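Local coordinates for protein enoyl-CoA hydratase/carnithine racemase (Thermus thermophilus JL-18, PDB 6SL9) that probably isomerises a ring-bearing CoA thioester to its oxepin-CoA form in phenylacetic acid catabolism, as a member of the crotonase family, at residues Leu15-Asn20 and Asp34-Ala39; Asn26-Glu31 and Ala107-Ser112. All coordinates share one frame; numbering follows the deposited sequence. Where two conformers were deposited one is given.

Overall arrangement
Both contacts are buried and lie close together, their centres about 12 Å apart, and both draw on the chain around helix 30-45. Contact 1 takes the middle of that helix and lays it along strand 14-19, joining members of one beta-alpha-beta unit through leucine and alanine side chains. Contact 2 uses the turn leading into the same helix and sets one isoleucine against the first turn of helix 109-115, so its apolar touch falls beside main-chain amides. The first is broader and purely sheet-to-helix packing; the second is small and is surrounded by loop hydrogen bonds. They meet directly where Asn26 OD1 packs against Leu19 O, 3.3 Å away.

Contact 1 of 2, residues Leu15-Asn20 and Asp34-Ala39; sequences LVLTLN and DALYAA
Leu17 of the strand meets Ala39 of the helix through both of its methyl branches. CD2 of Leu17 lies 3.8 Å from CB of Ala39, and CD1 of Leu17 is 4.0 Å from that same methyl, so the leucine fork spreads over the small side chain instead of touching it with a single branch. The fork is brought there by a first torsion of -58°, which sets CG opposite the carbonyl carbon and next to the backbone nitrogen, followed by an extended second torsion. From this position CD1 of Leu17 also comes end to end with CD1 of Leu36, at a looser 4.3 Å. Leu15 reaches the helix differently: its CG stands opposite its own nitrogen (chi1 178°), and CD2 rests 3.7 Å from the carbonyl oxygen of Ala39, a methyl-to-backbone contact.

The strand and helix belong to the beta-alpha-beta unit formed by strand 14-19, helix 30-45 and strand 51-56, part of the crotonase fold. Over these segments the helix runs antiparallel to the strand, with 176° between their directions, and the axes approach to 10.4 Å. The small Ala39 side chain faces the Leu17 fork where the two backbones come nearest, with CA of Leu17 and CA of Ala39 7.6 Å apart.

Backbone hydrogen bonds tie Leu15 and Leu17 to strand 51-56, through Ala51, Leu53 and Thr55, while Leu17 and Leu19 both pack on Leu54. Leu36 also touches Val87 of helix 77-93, and a salt bridge between Asp34 and Arg83 links these two helices.

Contact 2 of 2, residues Asn26-Glu31 and Ala107-Ser112; sequences NAITGE and AGAGMS
The carbonyl oxygen of Ala107 receives the N-H of Gly110 at 2.8 Å between Gly110 N and Ala107 O, and Gly110 N is itself one of the backbone atoms that the end of Ile28 reaches. A second, weak bond to the same oxygen comes from Met111 N. Ile28 carries its side of the contact through a single methyl: CD1 lies 3.7 Å from CB of Ala109, and it approaches the backbone as well, 3.7 Å from C of Ala109 and 3.8 Å from N of Gly110. The methyl therefore sits against the first turn of the helix, where Gly110 has no side chain next to Ala107 O, a place in which a CB would be crowded. Ile28 projects this far because CG1 lies opposite its carbonyl carbon (chi1 -68°) and CD1 continues the chain in an extended course. Ile28 is modelled in two conformations, so these CD1 contacts describe one of them and are less certain than the backbone bonds.

As in other crotonases, the N-terminal end of helix 109-115 is where a main-chain N-H of the oxyanion hole, which polarises the thioester carbonyl, is expected. Gly108 takes the N-cap position with a positive phi of 59°, and its carbonyl oxygen accepts Ser112 N at 3.1 Å. Ser112 OG separately bonds the backbone oxygen of Asp140.

On the opposite segment, Ile28 makes backbone hydrogen bonds with Gly64 and Asp66. Ser62 connects the two segments indirectly, bonding through OG to the carbonyl oxygen of Asn26 and through its backbone to Ala107. Thr29 caps helix 30-45, its OG1 accepting the backbone N-H of Leu32.

Contact 1 of 2, residues Leu15-Asn20 and Asp34-Ala39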
ATOM      1  N   LEU A  15      16.423  20.351  16.528  1.00 11.73           N
ATOM      2  CA  LEU A  15      15.503  20.764  17.598  1.00 11.61           C
ATOM      3  C   LEU A  15      14.910  19.478  18.196  1.00 11.30           C
ATOM      4  O   LEU A  15      14.185  18.795  17.510  1.00 12.03           O
ATOM      5  CB  LEU A  15      14.444  21.724  17.072  1.00 12.04           C
ATOM      6  CG  LEU A  15      13.414  22.165  18.094  1.00 13.37           C
ATOM      7  CD1 LEU A  15      14.027  22.969  19.215  1.00 17.43           C
ATOM      8  CD2 LEU A  15      12.323  22.985  17.444  1.00 15.39           C
ATOM      9  N   VAL A  16      15.166  19.276  19.482  1.00 11.68           N
ATOM     10  CA  VAL A  16      14.654  18.129  20.237  1.00 11.51           C
ATOM     11  C   VAL A  16      13.417  18.577  21.005  1.00 11.19           C
ATOM     12  O   VAL A  16      13.510  19.506  21.849  1.00 12.17           O
ATOM     13  CB  VAL A  16      15.725  17.561  21.158  1.00 13.32           C
ATOM     14  CG1 VAL A  16      15.151  16.319  21.841  1.00 14.19           C
ATOM     15  CG2 VAL A  16      17.006  17.198  20.455  1.00 13.79           C
ATOM     16  N   LEU A  17      12.325  17.931  20.694  1.00 11.16           N
ATOM     17  CA  LEU A  17      11.012  18.168  21.335  1.00 11.16           C
ATOM     18  C   LEU A  17      10.646  16.977  22.203  1.00 11.36           C
ATOM     19  O   LEU A  17      10.672  15.856  21.714  1.00 12.21           O
ATOM     20  CB  LEU A  17       9.935  18.393  20.277  1.00 11.29           C
ATOM     21  CG  LEU A  17      10.203  19.563  19.323  1.00 12.23           C
ATOM     22  CD1 LEU A  17       9.065  19.741  18.330  1.00 14.25           C
ATOM     23  CD2 LEU A  17      10.490  20.878  20.073  1.00 12.56           C
ATOM     24  N   THR A  18      10.269  17.230  23.443  1.00 11.56           N
ATOM     25  CA  THR A  18       9.933  16.166  24.385  1.00 11.14           C
ATOM     26  C   THR A  18       8.550  16.429  24.945  1.00 11.14           C
ATOM     27  O   THR A  18       8.341  17.454  25.623  1.00 13.10           O
ATOM     28  CB  THR A  18      10.998  16.017  25.469  1.00 12.44           C
ATOM     29  OG1 THR A  18      12.292  15.909  24.901  1.00 13.82           O
ATOM     30  CG2 THR A  18      10.696  14.826  26.356  1.00 13.32           C
ATOM     31  N   LEU A  19       7.645  15.493  24.686  1.00 11.00           N
ATOM     32  CA  LEU A  19       6.322  15.513  25.340  1.00 12.09           C
ATOM     33  C   LEU A  19       6.543  15.388  26.855  1.00 12.75           C
ATOM     34  O   LEU A  19       7.216  14.425  27.314  1.00 13.91           O
ATOM     35  CB  LEU A  19       5.414  14.373  24.841  1.00 12.57           C
ATOM     36  CG  LEU A  19       5.278  14.267  23.323  1.00 13.48           C
ATOM     37  CD1 LEU A  19       4.451  13.066  23.003  1.00 15.56           C
ATOM     38  CD2 LEU A  19       4.721  15.510  22.704  1.00 14.13           C
ATOM     39  N   ASN A  20       5.959  16.303  27.639  1.00 13.32           N
ATOM     40  CA  ASN A  20       6.380  16.412  29.058  1.00 12.39           C
ATOM     41  C   ASN A  20       5.160  16.554  29.968  1.00 13.07           C
ATOM     42  O   ASN A  20       4.987  17.571  30.649  1.00 15.01           O
ATOM     43  CB  ASN A  20       7.334  17.582  29.224  1.00 13.79           C
ATOM     44  CG  ASN A  20       7.911  17.616  30.614  1.00 14.87           C
ATOM     45  OD1 ASN A  20       8.173  16.548  31.174  1.00 15.95           O
ATOM     46  ND2 ASN A  20       8.163  18.817  31.137  1.00 14.37           N
ATOM     47  N   ASP A  34      -1.502  22.795  21.149  1.00 10.81           N
ATOM     48  CA  ASP A  34      -1.117  24.163  20.767  1.00 10.84           C
ATOM     49  C   ASP A  34       0.403  24.347  20.964  1.00 10.41           C
ATOM     50  O   ASP A  34       1.034  25.004  20.152  1.00 10.52           O
ATOM     51  CB  ASP A  34      -1.901  25.170  21.578  1.00 10.58           C
ATOM     52  CG  ASP A  34      -3.358  25.315  21.139  1.00 12.40           C
ATOM     53  OD1 ASP A  34      -3.710  24.883  20.041  1.00 14.45           O
ATOM     54  OD2 ASP A  34      -4.096  26.000  21.884  1.00 15.64           O
ATOM     55  N   ALA A  35       0.958  23.831  22.064  1.00 10.50           N
ATOM     56  CA  ALA A  35       2.392  23.979  22.355  1.00 11.03           C
ATOM     57  C   ALA A  35       3.207  23.183  21.329  1.00 10.21           C
ATOM     58  O   ALA A  35       4.280  23.639  20.905  1.00 11.45           O
ATOM     59  CB  ALA A  35       2.680  23.608  23.780  1.00 12.59           C
ATOM     60  N   LEU A  36       2.740  22.015  20.905  1.00 10.55           N
ATOM     61  CA  LEU A  36       3.449  21.226  19.903  1.00 10.66           C
ATOM     62  C   LEU A  36       3.458  21.955  18.558  1.00  9.81           C
ATOM     63  O   LEU A  36       4.517  22.070  17.920  1.00 10.90           O
ATOM     64  CB  LEU A  36       2.808  19.855  19.790  1.00 11.58           C
ATOM     65  CG  LEU A  36       3.431  18.918  18.742  1.00 11.42           C
ATOM     66  CD1 LEU A  36       4.921  18.706  18.993  1.00 13.51           C
ATOM     67  CD2 LEU A  36       2.708  17.560  18.706  1.00 14.20           C
ATOM     68  N   TYR A  37       2.318  22.470  18.148  1.00 10.56           N
ATOM     69  CA  TYR A  37       2.195  23.281  16.934  1.00 10.52           C
ATOM     70  C   TYR A  37       3.226  24.416  16.994  1.00 10.04           C
ATOM     71  O   TYR A  37       3.959  24.664  16.041  1.00 11.79           O
ATOM     72  CB  TYR A  37       0.771  23.802  16.781  1.00 10.60           C
ATOM     73  CG  TYR A  37       0.531  24.620  15.542  1.00 10.30           C
ATOM     74  CD1 TYR A  37       0.785  25.967  15.558  1.00 11.67           C
ATOM     75  CD2 TYR A  37       0.015  24.057  14.411  1.00 11.14           C
ATOM     76  CE1 TYR A  37       0.536  26.755  14.438  1.00 11.76           C
ATOM     77  CE2 TYR A  37      -0.219  24.799  13.278  1.00 11.19           C
ATOM     78  CZ  TYR A  37       0.037  26.166  13.293  1.00 10.88           C
ATOM     79  OH  TYR A  37      -0.249  26.953  12.203  1.00 11.99           O
ATOM     80  N   ALA A  38       3.222  25.170  18.104  1.00 10.98           N
ATOM     81  CA  ALA A  38       4.089  26.339  18.224  1.00 11.23           C
ATOM     82  C   ALA A  38       5.556  25.901  18.101  1.00 11.00           C
ATOM     83  O   ALA A  38       6.375  26.634  17.491  1.00 11.57           O
ATOM     84  CB  ALA A  38       3.828  27.085  19.511  1.00 12.17           C
ATOM     85  N   ALA A  39       5.923  24.776  18.703  1.00 10.53           N
ATOM     86  CA  ALA A  39       7.322  24.300  18.683  1.00 11.26           C
ATOM     87  C   ALA A  39       7.705  23.856  17.271  1.00 11.77           C
ATOM     88  O   ALA A  39       8.816  24.119  16.832  1.00 11.87           O
ATOM     89  CB  ALA A  39       7.488  23.191  19.653  1.00 12.09           C
TER

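Contact 2 of 2, residues Asn26-Glu31 and Ala107-Ser112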
ATOM      1  N   ASN A  26       2.111  11.409  29.292  1.00 12.50           N
ATOM      2  CA  ASN A  26       2.129  12.366  28.164  1.00 11.46           C
ATOM      3  C   ASN A  26       0.807  12.379  27.425  1.00 11.14           C
ATOM      4  O   ASN A  26       0.780  12.522  26.174  1.00 12.47           O
ATOM      5  CB  ASN A  26       3.343  12.134  27.270  1.00 12.14           C
ATOM      6  CG  ASN A  26       4.623  12.116  28.074  1.00 12.11           C
ATOM      7  OD1 ASN A  26       4.785  12.899  29.012  1.00 13.67           O
ATOM      8  ND2 ASN A  26       5.546  11.252  27.685  1.00 12.49           N
ATOM      9  N   ALA A  27      -0.266  12.333  28.176  1.00 13.20           N
ATOM     10  CA  ALA A  27      -1.606  12.341  27.591  1.00 13.38           C
ATOM     11  C   ALA A  27      -1.812  13.648  26.843  1.00 13.06           C
ATOM     12  O   ALA A  27      -1.403  14.712  27.312  1.00 17.42           O
ATOM     13  CB  ALA A  27      -2.602  12.095  28.663  1.00 17.15           C
ATOM     14  N   ILE A  28      -2.492  13.535  25.710  0.50 12.58           N
ATOM     15  CA  ILE A  28      -2.698  14.672  24.782  0.50 13.03           C
ATOM     16  C   ILE A  28      -3.885  15.538  25.219  0.50 11.91           C
ATOM     17  O   ILE A  28      -4.966  15.022  25.505  0.50 13.46           O
ATOM     18  CB  ILE A  28      -2.823  14.143  23.350  0.50 12.70           C
ATOM     19  CG1 ILE A  28      -1.478  13.575  22.881  0.50 12.63           C
ATOM     20  CG2 ILE A  28      -3.372  15.219  22.418  0.50 12.96           C
ATOM     21  CD1 ILE A  28      -1.579  12.690  21.666  0.50 15.98           C
ATOM     22  N   THR A  29      -3.681  16.847  25.213  1.00 13.05           N
ATOM     23  CA  THR A  29      -4.738  17.851  25.413  1.00 12.84           C
ATOM     24  C   THR A  29      -4.598  18.927  24.352  1.00 12.59           C
ATOM     25  O   THR A  29      -3.537  19.067  23.727  1.00 12.38           O
ATOM     26  CB  THR A  29      -4.664  18.497  26.789  1.00 14.04           C
ATOM     27  OG1 THR A  29      -3.418  19.198  26.870  1.00 14.63           O
ATOM     28  CG2 THR A  29      -4.903  17.501  27.870  1.00 15.52           C
ATOM     29  N   GLY A  30      -5.641  19.732  24.226  1.00 14.24           N
ATOM     30  CA  GLY A  30      -5.574  20.876  23.295  1.00 15.24           C
ATOM     31  C   GLY A  30      -4.438  21.787  23.669  1.00 12.62           C
ATOM     32  O   GLY A  30      -3.775  22.323  22.798  1.00 13.70           O
ATOM     33  N   GLU A  31      -4.228  22.021  24.962  1.00 12.95           N
ATOM     34  CA  GLU A  31      -3.104  22.869  25.390  1.00 12.94           C
ATOM     35  C   GLU A  31      -1.761  22.300  24.896  1.00 12.04           C
ATOM     36  O   GLU A  31      -0.907  23.037  24.383  1.00 12.06           O
ATOM     37  CB  GLU A  31      -3.137  22.997  26.891  1.00 13.86           C
ATOM     38  CG  GLU A  31      -1.979  23.821  27.404  1.00 14.51           C
ATOM     39  CD  GLU A  31      -1.827  23.934  28.922  1.00 15.07           C
ATOM     40  OE1 GLU A  31      -2.625  23.266  29.669  1.00 18.90           O
ATOM     41  OE2 GLU A  31      -0.935  24.693  29.332  1.00 15.75           O
ATOM     42  N   ALA A 107      -0.077   4.981  22.304  1.00 10.45           N
ATOM     43  CA  ALA A 107      -1.454   4.462  22.184  1.00 10.58           C
ATOM     44  C   ALA A 107      -2.382   5.558  21.661  1.00 10.68           C
ATOM     45  O   ALA A 107      -2.213   6.737  22.027  1.00 10.99           O
ATOM     46  CB  ALA A 107      -1.956   3.951  23.527  1.00 12.72           C
ATOM     47  N   GLY A 108      -3.377   5.168  20.893  1.00 10.62           N
ATOM     48  CA  GLY A 108      -4.374   6.150  20.420  1.00 10.67           C
ATOM     49  C   GLY A 108      -3.717   7.250  19.628  1.00  9.94           C
ATOM     50  O   GLY A 108      -2.843   6.986  18.797  1.00 10.40           O
ATOM     51  N   ALA A 109      -4.017   8.486  19.937  1.00 11.28           N
ATOM     52  CA  ALA A 109      -3.373   9.622  19.242  1.00 11.13           C
ATOM     53  C   ALA A 109      -1.886   9.681  19.532  1.00 10.50           C
ATOM     54  O   ALA A 109      -1.151  10.295  18.773  1.00 11.95           O
ATOM     55  CB  ALA A 109      -4.038  10.917  19.552  1.00 12.96           C
ATOM     56  N   GLY A 110      -1.418   9.048  20.599  1.00 11.21           N
ATOM     57  CA  GLY A 110       0.037   8.956  20.810  1.00 10.59           C
ATOM     58  C   GLY A 110       0.687   8.096  19.731  1.00  9.71           C
ATOM     59  O   GLY A 110       1.792   8.390  19.288  1.00 11.10           O
ATOM     60  N   MET A 111       0.011   7.004  19.339  1.00  9.94           N
ATOM     61  CA  MET A 111       0.465   6.179  18.205  1.00 10.94           C
ATOM     62  C   MET A 111       0.374   7.014  16.917  1.00 10.50           C
ATOM     63  O   MET A 111       1.320   7.004  16.125  1.00 11.81           O
ATOM     64  CB  MET A 111      -0.356   4.902  18.101  1.00 10.88           C
ATOM     65  CG  MET A 111       0.007   4.058  16.936  1.00 10.65           C
ATOM     66  SD  MET A 111      -0.723   2.421  17.111  1.00 11.78           S
ATOM     67  CE  MET A 111      -0.195   1.641  15.586  1.00 13.29           C
ATOM     68  N   SER A 112      -0.733   7.727  16.704  1.00 10.47           N
ATOM     69  CA  SER A 112      -0.852   8.613  15.533  1.00 11.16           C
ATOM     70  C   SER A 112       0.341   9.547  15.427  1.00 10.83           C
ATOM     71  O   SER A 112       0.980   9.630  14.356  1.00 13.02           O
ATOM     72  CB  SER A 112      -2.155   9.417  15.565  1.00 12.65           C
ATOM     73  OG  SER A 112      -3.308   8.596  15.792  1.00 14.25           O
TER